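Putative glycoside hydrolase (Parabacteroides distasonis ATCC 8503, PDB 3GYC) is a putative glycoside hydrolase of the TIM-barrel, cellulase-like family and probably acts on a carbohydrate, although its substrate is not established. Local coordinates at residues A53-A58 / I153-L158; L62-P67 / W137-R142; C159-G164 / H234-Q239; K286-A291 / T331-R336; M339-A344 / A387-R392. All coordinates share one frame; numbering follows the deposited sequence. Where two conformers were deposited one is given.

Interaction 1. Residues A53-A58 / I153-L158; sequences AIRIDA and ILYVDL
Arg55 stretches past the phenol of Tyr155 and brings its guanidinium near the carboxylate of Asp157. The hydroxyl meets the aliphatic run of the arginine, with Tyr155 OH 3.6 Å from Arg55 CD and about as near to CG; the ring and the guanidinium are turned only 25° from each other. Farther along, Arg55 NH2 and Asp157 OD2 form a long salt bridge of 3.8 Å, the guanidinium and carboxylate planes 19° from parallel and the two side chains crossing at a slant. At the other end of the strands, Ala53 CB rests on Leu154 CD2 at 4.3 Å. Strands 53-57 and 153-157 belong to the parallel sheet of the TIM barrel and are separated in it by strand 109-113, so these side chains meet inside the barrel instead of through backbone pairing. Arg55 can reach so far because CG is anti to the backbone N (chi1 172°) and the chain runs extended to NE. Its charge has stronger partners in the second shell: NH2 bonds to Asn160 OD1, and NH1 forms a salt bridge with Glu305. Asp157 OD2 is in turn hydrogen-bonded to the hydroxyls of Ser113 and Ser211, while its OD1 takes the backbone N-H of Cys159.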
# COMPACT_ATOMS: atom_id res chain seq x y z
N ALA A 53 12.27 -0.65 2.64
CA ALA A 53 11.36 0.30 2.00
C ALA A 53 10.06 0.37 2.84
O ALA A 53 9.70 -0.59 3.53
CB ALA A 53 11.05 -0.11 0.52
N ILE A 54 9.38 1.51 2.80
CA ILE A 54 8.12 1.74 3.50
C ILE A 54 7.21 2.52 2.56
O ILE A 54 7.66 3.38 1.82
CB ILE A 54 8.34 2.59 4.77
CG1 ILE A 54 9.45 1.99 5.65
CG2 ILE A 54 7.09 2.73 5.56
CD1 ILE A 54 9.93 2.93 6.86
N ARG A 55 5.93 2.17 2.56
CA ARG A 55 4.91 2.90 1.83
C ARG A 55 4.12 3.72 2.86
O ARG A 55 3.59 3.17 3.83
CB ARG A 55 4.00 1.92 1.11
CG ARG A 55 2.80 2.54 0.48
CD ARG A 55 1.87 1.55 0.02
NE ARG A 55 0.67 2.15 -0.52
CZ ARG A 55 -0.55 1.65 -0.37
NH1 ARG A 55 -0.76 0.56 0.38
NH2 ARG A 55 -1.59 2.29 -0.89
N ILE A 56 4.06 5.05 2.72
CA ILE A 56 3.37 5.83 3.69
C ILE A 56 2.39 6.80 3.03
O ILE A 56 2.49 7.13 1.85
CB ILE A 56 4.30 6.66 4.60
CG1 ILE A 56 5.14 7.69 3.80
CG2 ILE A 56 5.21 5.81 5.42
CD1 ILE A 56 5.95 8.63 4.68
N ASP A 57 1.48 7.25 3.85
CA ASP A 57 0.58 8.32 3.44
C ASP A 57 1.33 9.65 3.62
O ASP A 57 1.86 9.93 4.72
CB ASP A 57 -0.69 8.30 4.28
CG ASP A 57 -1.78 9.20 3.69
OD1 ASP A 57 -1.46 10.20 3.01
OD2 ASP A 57 -2.96 8.84 3.82
N ALA A 58 1.38 10.46 2.55
CA ALA A 58 2.07 11.76 2.54
C ALA A 58 1.11 12.93 2.94
O ALA A 58 1.58 14.07 3.08
CB ALA A 58 2.63 12.04 1.15
N ILE A 153 12.52 9.05 -2.08
CA ILE A 153 11.23 8.65 -2.56
C ILE A 153 11.42 7.67 -3.71
O ILE A 153 12.15 7.93 -4.67
CB ILE A 153 10.38 9.87 -3.01
CG1 ILE A 153 10.20 10.85 -1.83
CG2 ILE A 153 9.06 9.39 -3.61
CD1 ILE A 153 9.71 10.26 -0.50
N LEU A 154 10.73 6.54 -3.59
CA LEU A 154 10.84 5.43 -4.52
C LEU A 154 9.84 5.57 -5.67
O LEU A 154 10.15 5.34 -6.83
CB LEU A 154 10.57 4.16 -3.73
CG LEU A 154 10.79 2.83 -4.36
CD1 LEU A 154 12.29 2.71 -4.74
CD2 LEU A 154 10.31 1.77 -3.31
N TYR A 155 8.62 5.94 -5.32
CA TYR A 155 7.55 6.11 -6.27
C TYR A 155 6.48 6.97 -5.65
O TYR A 155 6.46 7.16 -4.44
CB TYR A 155 6.95 4.76 -6.71
CG TYR A 155 6.21 3.96 -5.65
CD1 TYR A 155 4.89 4.25 -5.35
CD2 TYR A 155 6.80 2.89 -4.97
CE1 TYR A 155 4.17 3.52 -4.40
CE2 TYR A 155 6.10 2.17 -3.98
CZ TYR A 155 4.78 2.48 -3.73
OH TYR A 155 4.02 1.80 -2.83
N VAL A 156 5.57 7.47 -6.49
CA VAL A 156 4.46 8.27 -6.03
C VAL A 156 3.21 7.69 -6.60
O VAL A 156 3.04 7.64 -7.82
CB VAL A 156 4.59 9.77 -6.45
CG1 VAL A 156 3.31 10.58 -6.03
CG2 VAL A 156 5.87 10.35 -5.88
N ASP A 157 2.31 7.32 -5.70
CA ASP A 157 0.98 6.75 -6.00
C ASP A 157 -0.05 7.81 -5.65
O ASP A 157 -0.15 8.22 -4.48
CB ASP A 157 0.80 5.46 -5.18
CG ASP A 157 -0.66 4.98 -5.09
OD1 ASP A 157 -1.53 5.39 -5.92
OD2 ASP A 157 -0.92 4.18 -4.15
N LEU A 158 -0.85 8.22 -6.62
CA LEU A 158 -1.80 9.32 -6.38
C LEU A 158 -3.01 8.96 -5.57
O LEU A 158 -3.71 9.87 -5.12
CB LEU A 158 -2.22 10.02 -7.70
CG LEU A 158 -1.20 11.07 -8.18
CD1 LEU A 158 0.12 10.45 -8.52
CD2 LEU A 158 -1.73 11.85 -9.41

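Interaction 2. Residues L62-P67 / W137-R142; sequences LIAENP and WLTILR
No ring or other flat side-chain group enters where Ile63 meets Ile140; the indole of Trp137, on the same helix, turns from this contact to Val156 and gives its NE1 hydrogen to Tyr116 OH. The touching groups are aliphatic branches. Ile63 CD1 presses on Ile140 CG1 at 3.4 Å, tighter than carbons usually pack, and lies 3.8 Å from Ile140 CD1, the two side chains crossing at about a right angle. One residue on from Ile63 and one back from Ile140, Thr139 CG2 lies against Ala64, 4.0 Å from its CA and 4.2 Å from its CB. The threonine rotamer sorts its branches: with chi1 at -63°, CG2 stands anti to the backbone N and meets Ala64, while OG1 stays beside its own helix and bonds to Asp135 O. Short helix 60-65, just after barrel strand 53-57, is thereby packed against helix 130-146, which leads into strand 153-157 and belongs to the outer layer of the TIM barrel. Ile63 and Ile140 are buried, whereas Thr139 lies at the exposed margin. With only carbon-carbon contacts between them, the segments are held by shape and apolar burial, not by directional bonds.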
# COMPACT_ATOMS: atom_id res chain seq x y z
N LEU A 62 -3.43 17.93 2.91
CA LEU A 62 -3.21 18.73 4.09
C LEU A 62 -1.97 19.60 3.92
O LEU A 62 -2.00 20.80 4.25
CB LEU A 62 -3.10 17.84 5.34
CG LEU A 62 -4.32 16.95 5.66
CD1 LEU A 62 -4.14 16.27 7.01
CD2 LEU A 62 -5.65 17.76 5.58
N ILE A 63 -0.89 19.03 3.38
CA ILE A 63 0.32 19.82 3.17
C ILE A 63 0.07 20.97 2.19
O ILE A 63 0.59 22.06 2.40
CB ILE A 63 1.52 18.96 2.68
CG1 ILE A 63 2.02 18.07 3.83
CG2 ILE A 63 2.63 19.89 2.14
CD1 ILE A 63 3.17 17.15 3.49
N ALA A 64 -0.77 20.75 1.17
CA ALA A 64 -1.04 21.77 0.17
C ALA A 64 -1.93 22.87 0.71
O ALA A 64 -1.87 24.01 0.23
CB ALA A 64 -1.63 21.15 -1.12
N GLU A 65 -2.75 22.56 1.71
CA GLU A 65 -3.62 23.57 2.31
C GLU A 65 -2.87 24.38 3.35
O GLU A 65 -2.84 25.58 3.27
CB GLU A 65 -4.84 22.94 2.98
CG GLU A 65 -5.86 22.40 2.03
CD GLU A 65 -6.99 23.36 1.70
OE1 GLU A 65 -7.14 24.40 2.38
OE2 GLU A 65 -7.76 23.06 0.76
N ASN A 66 -2.31 23.71 4.35
CA ASN A 66 -1.53 24.37 5.40
C ASN A 66 -0.56 23.37 6.04
O ASN A 66 -0.93 22.63 6.95
CB ASN A 66 -2.46 24.99 6.45
CG ASN A 66 -1.72 25.88 7.41
OD1 ASN A 66 -0.48 25.80 7.55
ND2 ASN A 66 -2.45 26.74 8.09
N PRO A 67 0.71 23.37 5.57
CA PRO A 67 1.66 22.35 6.00
C PRO A 67 1.95 22.26 7.49
O PRO A 67 2.15 21.14 8.00
CB PRO A 67 2.94 22.68 5.23
CG PRO A 67 2.69 23.94 4.49
CD PRO A 67 1.37 24.48 4.85
N TRP A 137 -0.11 17.29 -5.38
CA TRP A 137 1.09 16.47 -5.27
C TRP A 137 2.37 17.22 -5.66
O TRP A 137 3.41 16.97 -5.08
CB TRP A 137 0.94 15.19 -6.10
CG TRP A 137 0.13 14.18 -5.39
CD1 TRP A 137 -1.20 13.95 -5.51
CD2 TRP A 137 0.63 13.22 -4.45
NE1 TRP A 137 -1.56 12.90 -4.71
CE2 TRP A 137 -0.46 12.45 -4.03
CE3 TRP A 137 1.88 12.98 -3.90
CZ2 TRP A 137 -0.34 11.43 -3.10
CZ3 TRP A 137 2.01 11.97 -2.98
CH2 TRP A 137 0.92 11.20 -2.59
N LEU A 138 2.30 18.11 -6.66
CA LEU A 138 3.44 18.93 -7.02
C LEU A 138 3.88 19.76 -5.79
O LEU A 138 5.07 19.93 -5.54
CB LEU A 138 3.14 19.81 -8.25
CG LEU A 138 3.07 19.04 -9.58
CD1 LEU A 138 2.51 19.87 -10.70
CD2 LEU A 138 4.43 18.43 -9.96
N THR A 139 2.92 20.24 -5.00
CA THR A 139 3.26 20.99 -3.80
C THR A 139 3.97 20.12 -2.75
O THR A 139 5.01 20.51 -2.24
CB THR A 139 2.00 21.66 -3.24
OG1 THR A 139 1.57 22.58 -4.23
CG2 THR A 139 2.27 22.40 -1.97
N ILE A 140 3.46 18.93 -2.50
CA ILE A 140 4.05 18.04 -1.48
C ILE A 140 5.47 17.65 -1.94
O ILE A 140 6.43 17.66 -1.15
CB ILE A 140 3.06 16.84 -1.18
CG1 ILE A 140 3.25 16.21 0.22
CG2 ILE A 140 3.12 15.76 -2.21
CD1 ILE A 140 4.53 15.42 0.39
N LEU A 141 5.64 17.37 -3.23
CA LEU A 141 6.97 16.98 -3.72
C LEU A 141 7.97 18.10 -3.56
O LEU A 141 9.10 17.82 -3.22
CB LEU A 141 6.93 16.46 -5.16
CG LEU A 141 6.16 15.14 -5.33
CD1 LEU A 141 6.06 14.77 -6.79
CD2 LEU A 141 6.84 13.98 -4.50
N ARG A 142 7.55 19.36 -3.78
CA ARG A 142 8.42 20.53 -3.56
C ARG A 142 8.76 20.67 -2.06
O ARG A 142 9.89 21.02 -1.72
CB ARG A 142 7.78 21.81 -4.15
CG ARG A 142 8.73 22.97 -4.41

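Interaction 3. Residues C159-G164 / H234-Q239; sequences CNEWPG and HIWMAQ
Glu161 and His234 cross at about a right angle, the carboxylate plane turned 56° from the imidazole. Glu161 CG stands beside the backbone N (chi1 -63°) and the chain runs extended beyond it, carrying OE2 across to the ring. His234 ND1 donates to Glu161 OE2 in a short, fairly straight bond of 2.6 Å. The oxygen lies almost exactly in the ring plane, and the N-H comes to its anti side, 21° out of the carboxylate plane. Asn160 OD1 stands at the same imidazole's edge, 3.2 Å from His234 CE1, though its hydrogen bond is with Arg55. The loops follow barrel strands 153-157 and 231-232; an Asn-Glu pair just past the fourth strand recalls clan GH-A glycoside hydrolases, consistent with this being the substrate-binding end. His234 NE2 bonds to Glu232, so both ring nitrogens are held. Were Glu161 an alanine, His234 ND1 would probably lose its acceptor and the imidazole be less firmly fixed in rotation. Glu161 OE2 also meets the edge of the Trp236 indole, 3.7 Å from CH2.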
# COMPACT_ATOMS: atom_id res chain seq x y z
N CYS A 159 -3.29 7.67 -5.39
CA CYS A 159 -4.39 7.28 -4.54
C CYS A 159 -4.46 5.79 -4.25
O CYS A 159 -4.55 4.99 -5.18
CB CYS A 159 -5.72 7.67 -5.21
SG CYS A 159 -7.07 7.50 -4.05
N ASN A 160 -4.43 5.44 -2.96
CA ASN A 160 -4.65 4.07 -2.52
C ASN A 160 -5.94 3.50 -3.08
O ASN A 160 -7.00 4.10 -2.91
CB ASN A 160 -4.75 4.01 -1.01
CG ASN A 160 -5.12 2.62 -0.50
OD1 ASN A 160 -4.28 1.70 -0.51
ND2 ASN A 160 -6.37 2.47 -0.04
N GLU A 161 -5.86 2.32 -3.70
CA GLU A 161 -7.06 1.57 -4.15
C GLU A 161 -8.04 2.39 -4.95
O GLU A 161 -9.26 2.41 -4.71
CB GLU A 161 -7.72 0.87 -2.97
CG GLU A 161 -6.74 -0.15 -2.40
CD GLU A 161 -7.19 -0.87 -1.15
OE1 GLU A 161 -8.12 -0.37 -0.45
OE2 GLU A 161 -6.56 -1.93 -0.85
N TRP A 162 -7.46 3.08 -5.92
CA TRP A 162 -8.25 3.86 -6.87
C TRP A 162 -9.25 2.96 -7.61
O TRP A 162 -8.90 1.86 -8.05
CB TRP A 162 -7.31 4.52 -7.87
CG TRP A 162 -7.99 5.41 -8.91
CD1 TRP A 162 -8.32 5.08 -10.18
CD2 TRP A 162 -8.36 6.79 -8.75
NE1 TRP A 162 -8.90 6.16 -10.82
CE2 TRP A 162 -8.94 7.21 -9.96
CE3 TRP A 162 -8.28 7.69 -7.68
CZ2 TRP A 162 -9.41 8.51 -10.14
CZ3 TRP A 162 -8.76 8.97 -7.85
CH2 TRP A 162 -9.33 9.37 -9.08
N PRO A 163 -10.49 3.43 -7.82
CA PRO A 163 -11.03 4.72 -7.40
C PRO A 163 -12.06 4.58 -6.28
O PRO A 163 -13.09 5.23 -6.33
CB PRO A 163 -11.69 5.22 -8.69
CG PRO A 163 -12.27 3.99 -9.27
CD PRO A 163 -11.33 2.85 -8.88
N GLY A 164 -11.79 3.75 -5.28
CA GLY A 164 -12.75 3.55 -4.17
C GLY A 164 -13.20 4.84 -3.50
O GLY A 164 -12.38 5.69 -3.13
N HIS A 234 -2.95 -4.92 -4.80
CA HIS A 234 -3.21 -5.51 -3.50
C HIS A 234 -3.85 -6.88 -3.71
O HIS A 234 -4.81 -6.99 -4.46
CB HIS A 234 -4.08 -4.58 -2.65
CG HIS A 234 -3.49 -3.21 -2.48
ND1 HIS A 234 -4.20 -2.15 -1.94
CD2 HIS A 234 -2.26 -2.71 -2.81
CE1 HIS A 234 -3.42 -1.09 -1.88
NE2 HIS A 234 -2.25 -1.38 -2.43
N ILE A 235 -3.29 -7.91 -3.07
CA ILE A 235 -3.70 -9.30 -3.29
C ILE A 235 -3.83 -10.05 -2.00
O ILE A 235 -2.84 -10.25 -1.29
CB ILE A 235 -2.66 -10.06 -4.15
CG1 ILE A 235 -2.56 -9.47 -5.54
CG2 ILE A 235 -3.02 -11.56 -4.33
CD1 ILE A 235 -1.43 -10.07 -6.40
N TRP A 236 -5.04 -10.51 -1.71
CA TRP A 236 -5.30 -11.34 -0.53
C TRP A 236 -6.08 -12.60 -0.88
O TRP A 236 -7.04 -12.53 -1.64
CB TRP A 236 -6.14 -10.60 0.46
CG TRP A 236 -5.53 -9.37 1.08
CD1 TRP A 236 -4.68 -9.33 2.16
CD2 TRP A 236 -5.81 -8.05 0.73
NE1 TRP A 236 -4.41 -8.03 2.48
CE2 TRP A 236 -5.07 -7.22 1.60
CE3 TRP A 236 -6.61 -7.47 -0.26
CZ2 TRP A 236 -5.13 -5.82 1.52
CZ3 TRP A 236 -6.66 -6.06 -0.35
CH2 TRP A 236 -5.93 -5.26 0.54
N MSE A 237 -5.66 -13.72 -0.30
CA MSE A 237 -6.37 -14.99 -0.38
C MSE A 237 -7.85 -14.86 -0.01
O MSE A 237 -8.75 -15.47 -0.65
CB MSE A 237 -5.73 -15.95 0.64
CG MSE A 237 -6.44 -17.33 0.79
SE MSE A 237 -8.11 -17.42 1.87
CE MSE A 237 -7.49 -17.00 3.65
N ALA A 238 -8.09 -14.09 1.04
CA ALA A 238 -9.43 -13.89 1.55
C ALA A 238 -10.42 -13.30 0.54
O ALA A 238 -11.63 -13.52 0.68
CB ALA A 238 -9.39 -13.03 2.82
N GLN A 239 -9.92 -12.57 -0.47
CA GLN A 239 -10.76 -11.91 -1.50
C GLN A 239 -10.90 -12.70 -2.81
O GLN A 239 -11.72 -12.35 -3.66
CB GLN A 239 -10.19 -10.53 -1.85
CG GLN A 239 -10.27 -9.50 -0.72
CD GLN A 239 -9.88 -8.11 -1.14
OE1 GLN A 239 -9.11 -7.90 -2.07
NE2 GLN A 239 -10.39 -7.13 -0.43

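Interaction 4. Residues K286-A291 / T331-R336; sequences KIELMA and TITAAR
Ile287 lies against Thr333 and Ala334 where two outer helices of the TIM barrel, 276-297 and 321-337, run side by side. They are nearly parallel, as expected of successive helices joined through a barrel strand, here 301-303; the short segments cross at -21° with their axes 9.6 Å apart. Both branches of the isoleucine are used. With chi1 at -67°, CG1 stands beside the backbone N and CG2 anti to it; CG2 settles on the backbone of Ala334, 3.7 Å from its CA, and also touches Thr333 CG2 at 3.8 Å. The other branch extends until CD1 is 4.1 Å from Thr333 CB. An alanine at Ile287 takes away both branches, which would probably open a gap beside Thr333 and Ala334 and deprive Trp340 of strand 340-343, which Ile287 also touches, of a neighbour. Thr333 turns its methyl group to the opposing helix and its hydroxyl back to Leu329 O. Glu288 is bent at its second torsion (chi2 -65°), which swings the carboxylate across the threonine at about a right angle, OE2 lying 3.6 Å from Thr333 CG2. A water links the helices at their more exposed side, donating to Glu288 OE2 at 2.6 Å and to Thr333 O at 2.7 Å.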
# COMPACT_ATOMS: atom_id res chain seq x y z
N LYS A 286 -3.58 -16.39 -8.48
CA LYS A 286 -3.70 -14.96 -8.72
C LYS A 286 -2.31 -14.29 -8.87
O LYS A 286 -2.11 -13.44 -9.76
CB LYS A 286 -4.46 -14.29 -7.57
CG LYS A 286 -4.65 -12.78 -7.72
CD LYS A 286 -5.20 -12.34 -9.05
CE LYS A 286 -6.55 -12.90 -9.33
NZ LYS A 286 -7.55 -12.44 -8.29
N ILE A 287 -1.38 -14.66 -8.00
CA ILE A 287 -0.03 -14.11 -8.04
C ILE A 287 0.65 -14.42 -9.38
O ILE A 287 1.30 -13.56 -9.95
CB ILE A 287 0.85 -14.63 -6.89
CG1 ILE A 287 0.34 -14.11 -5.53
CG2 ILE A 287 2.29 -14.22 -7.07
CD1 ILE A 287 0.95 -14.83 -4.35
N GLU A 288 0.53 -15.65 -9.83
CA GLU A 288 1.13 -16.05 -11.11
C GLU A 288 0.46 -15.31 -12.26
O GLU A 288 1.14 -14.84 -13.17
CB GLU A 288 1.00 -17.56 -11.31
CG GLU A 288 1.75 -18.44 -10.28
CD GLU A 288 3.30 -18.30 -10.31
OE1 GLU A 288 3.88 -17.66 -11.23
OE2 GLU A 288 3.94 -18.86 -9.38
N LEU A 289 -0.87 -15.20 -12.21
CA LEU A 289 -1.64 -14.46 -13.23
C LEU A 289 -1.18 -13.00 -13.29
O LEU A 289 -0.90 -12.46 -14.38
CB LEU A 289 -3.14 -14.56 -12.96
CG LEU A 289 -4.08 -13.84 -13.94
CD1 LEU A 289 -3.92 -14.28 -15.41
CD2 LEU A 289 -5.52 -14.00 -13.48
N MSE A 290 -1.07 -12.36 -12.12
CA MSE A 290 -0.60 -10.96 -12.07
C MSE A 290 0.79 -10.83 -12.70
O MSE A 290 1.02 -9.94 -13.50
CB MSE A 290 -0.58 -10.45 -10.63
CG MSE A 290 -0.12 -9.00 -10.43
SE MSE A 290 -1.37 -7.65 -11.08
CE MSE A 290 -0.77 -7.38 -12.91
N ALA A 291 1.71 -11.71 -12.33
CA ALA A 291 3.06 -11.67 -12.89
C ALA A 291 3.01 -11.77 -14.42
O ALA A 291 3.76 -11.09 -15.11
CB ALA A 291 3.94 -12.77 -12.29
N THR A 331 4.57 -14.37 -0.27
CA THR A 331 5.84 -13.68 -0.45
C THR A 331 6.81 -14.43 -1.36
O THR A 331 7.28 -13.87 -2.35
CB THR A 331 6.54 -13.42 0.89
OG1 THR A 331 5.68 -12.69 1.75
CG2 THR A 331 7.81 -12.63 0.67
N ILE A 332 7.07 -15.70 -1.01
CA ILE A 332 7.98 -16.56 -1.76
C ILE A 332 7.50 -16.78 -3.20
O ILE A 332 8.31 -16.80 -4.12
CB ILE A 332 8.20 -17.91 -0.99
CG1 ILE A 332 9.02 -17.65 0.30
CG2 ILE A 332 8.92 -18.91 -1.86
CD1 ILE A 332 9.07 -18.87 1.25
N THR A 333 6.19 -16.92 -3.40
CA THR A 333 5.60 -17.11 -4.74
C THR A 333 5.80 -15.88 -5.62
O THR A 333 6.26 -15.98 -6.78
CB THR A 333 4.07 -17.44 -4.66
OG1 THR A 333 3.84 -18.57 -3.81
CG2 THR A 333 3.48 -17.72 -6.04
N ALA A 334 5.50 -14.71 -5.04
CA ALA A 334 5.67 -13.44 -5.77
C ALA A 334 7.15 -13.20 -6.11
O ALA A 334 7.49 -12.89 -7.26
CB ALA A 334 5.14 -12.29 -4.98
N ALA A 335 8.01 -13.36 -5.12
CA ALA A 335 9.43 -13.11 -5.28
C ALA A 335 10.04 -13.98 -6.39
O ALA A 335 10.88 -13.53 -7.16
CB ALA A 335 10.17 -13.32 -3.97
N ARG A 336 9.57 -15.21 -6.52
CA ARG A 336 10.16 -16.12 -7.47
C ARG A 336 9.82 -15.78 -8.94
O ARG A 336 10.55 -16.15 -9.84
CB ARG A 336 9.76 -17.56 -7.10
CG ARG A 336 10.65 -18.59 -7.71
CD ARG A 336 10.31 -20.01 -7.30
NE ARG A 336 10.79 -20.42 -5.97
CZ ARG A 336 10.00 -20.67 -4.94
NH1 ARG A 336 8.70 -20.54 -5.07
NH2 ARG A 336 10.51 -21.07 -3.78
O HOH W 1 6.21 -18.25 -8.24

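Interaction 5. Residues M339-A344 / A387-R392; sequences MWVGVA and AKLLKR
Leu389, which meets Val341 through its side chain, accepts a backbone bond from its own segment, Arg392 N to Leu389 O at 2.9 Å; between the two segments the contact is wholly apolar. Strand 340-343 is the last of the TIM barrel, and Val341 sits near its beginning, with backbone bonds to Arg17 and Leu301 of the neighbouring strands. Helix 384-390 therefore packs at the N-terminal end of the barrel, where Arg392 reaches the start of another strand through Ile153 O. Val341 presents its two methyl groups to two successive leucines. CG2 occupies the position between backbone N and carbonyl carbon and approaches Leu389 CD2 to 3.2 Å, closer than carbons normally come, so the exact separation is best read with caution. Leu389 extends to it with CG anti to the backbone N (chi1 -179°), and the two side chains pass at an oblique angle. The Leu390 side chain lies at about a right angle to that of the valine. Leu379 of helix 377-380 also touches Val341, adding to its apolar surroundings. The other methyl, Val341 CG1, lies 3.7 Å from Leu390 CD1.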
# COMPACT_ATOMS: atom_id res chain seq x y z
N MSE A 339 8.91 -10.54 -11.39
CA MSE A 339 8.21 -9.31 -11.78
C MSE A 339 8.07 -8.29 -10.66
O MSE A 339 7.72 -7.15 -10.94
CB MSE A 339 6.84 -9.66 -12.36
CG MSE A 339 6.94 -10.51 -13.63
SE MSE A 339 7.97 -9.80 -15.04
CE MSE A 339 7.38 -7.94 -14.88
N TRP A 340 8.32 -8.67 -9.41
CA TRP A 340 8.15 -7.73 -8.31
C TRP A 340 9.45 -7.02 -7.96
O TRP A 340 10.48 -7.65 -7.81
CB TRP A 340 7.58 -8.44 -7.08
CG TRP A 340 6.07 -8.47 -6.96
CD1 TRP A 340 5.33 -7.62 -6.21
CD2 TRP A 340 5.14 -9.40 -7.53
NE1 TRP A 340 4.02 -7.91 -6.30
CE2 TRP A 340 3.86 -9.01 -7.10
CE3 TRP A 340 5.26 -10.51 -8.38
CZ2 TRP A 340 2.71 -9.68 -7.48
CZ3 TRP A 340 4.12 -11.19 -8.74
CH2 TRP A 340 2.85 -10.77 -8.31
N VAL A 341 9.40 -5.69 -7.87
CA VAL A 341 10.54 -4.87 -7.47
C VAL A 341 10.42 -4.43 -6.00
O VAL A 341 11.39 -4.00 -5.39
CB VAL A 341 10.71 -3.61 -8.40
CG1 VAL A 341 11.01 -4.06 -9.85
CG2 VAL A 341 9.48 -2.74 -8.37
N GLY A 342 9.21 -4.56 -5.46
CA GLY A 342 8.90 -4.26 -4.08
C GLY A 342 7.91 -5.30 -3.57
O GLY A 342 6.79 -5.40 -4.07
N VAL A 343 8.31 -6.07 -2.56
CA VAL A 343 7.46 -7.11 -2.01
C VAL A 343 7.30 -6.96 -0.51
O VAL A 343 8.27 -6.76 0.14
CB VAL A 343 8.05 -8.50 -2.32
CG1 VAL A 343 7.06 -9.59 -1.87
CG2 VAL A 343 8.40 -8.63 -3.78
N ALA A 344 6.04 -6.98 -0.00
CA ALA A 344 5.73 -6.94 1.42
C ALA A 344 5.41 -8.38 1.82
O ALA A 344 5.01 -9.19 0.98
CB ALA A 344 4.53 -6.07 1.70
N ALA A 387 13.08 1.30 -16.00
CA ALA A 387 14.35 1.85 -15.53
C ALA A 387 14.13 3.03 -14.59
O ALA A 387 14.99 3.30 -13.78
CB ALA A 387 15.25 2.26 -16.68
N LYS A 388 12.99 3.73 -14.70
CA LYS A 388 12.73 4.87 -13.80
C LYS A 388 12.68 4.41 -12.35
O LYS A 388 13.22 5.09 -11.47
CB LYS A 388 11.45 5.64 -14.17
CG LYS A 388 11.58 6.39 -15.47
CD LYS A 388 10.40 7.35 -15.77
CE LYS A 388 9.11 6.60 -15.94
NZ LYS A 388 7.99 7.45 -16.59
N LEU A 389 12.01 3.29 -12.11
CA LEU A 389 11.94 2.70 -10.77
C LEU A 389 13.22 1.94 -10.41
O LEU A 389 13.73 2.08 -9.31
CB LEU A 389 10.76 1.78 -10.65
CG LEU A 389 10.54 1.10 -9.30
CD1 LEU A 389 10.57 2.11 -8.13
CD2 LEU A 389 9.22 0.35 -9.33
N LEU A 390 13.75 1.15 -11.35
CA LEU A 390 14.96 0.36 -11.07
C LEU A 390 16.16 1.17 -10.64
O LEU A 390 16.92 0.73 -9.76
CB LEU A 390 15.33 -0.56 -12.25
CG LEU A 390 14.65 -1.94 -12.33
CD1 LEU A 390 13.17 -1.97 -12.03
CD2 LEU A 390 14.97 -2.58 -13.70
N LYS A 391 16.33 2.35 -11.22
CA LYS A 391 17.43 3.20 -10.82
C LYS A 391 17.31 3.71 -9.38
O LYS A 391 18.29 4.20 -8.85
CB LYS A 391 17.51 4.46 -11.69
CG LYS A 391 18.02 4.25 -13.07
CD LYS A 391 18.06 5.60 -13.88
CE LYS A 391 16.74 6.42 -13.77
NZ LYS A 391 16.53 7.31 -15.00
N ARG A 392 16.11 3.67 -8.81
CA ARG A 392 15.86 4.15 -7.44
C ARG A 392 15.95 3.02 -6.36
O ARG A 392 15.96 3.28 -5.14
CB ARG A 392 14.49 4.83 -7.40
CG ARG A 392 14.30 5.88 -8.51
CD ARG A 392 12.94 6.57 -8.41
NE ARG A 392 12.96 7.56 -7.34
CZ ARG A 392 13.46 8.79 -7.48
NH1 ARG A 392 13.98 9.19 -8.64
NH2 ARG A 392 13.49 9.63 -6.47

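How the interactions relate
Interactions 1 and 3 join directly: Arg55 NH2 lies 2.8 Å from Asn160 OD1, and Arg55 NH1 is 3.7 Å from His234 NE2, so the barrel interior continues into the loops that probably form the substrate-binding end. Interaction 5 meets interaction 1 at the other end of the strands, where Arg392 NH2 is 2.8 Å from Ile153 O. Interactions 2 and 4 belong to the outer helical layer, on opposite sides of the chain's centre and about 35 Å apart between centres. Each touches the barrel nevertheless: Trp137 CE3 lies 3.5 Å from Val156 CG1, and Trp340 CE3, from the strand of interaction 5, 3.4 Å from Ala334 O.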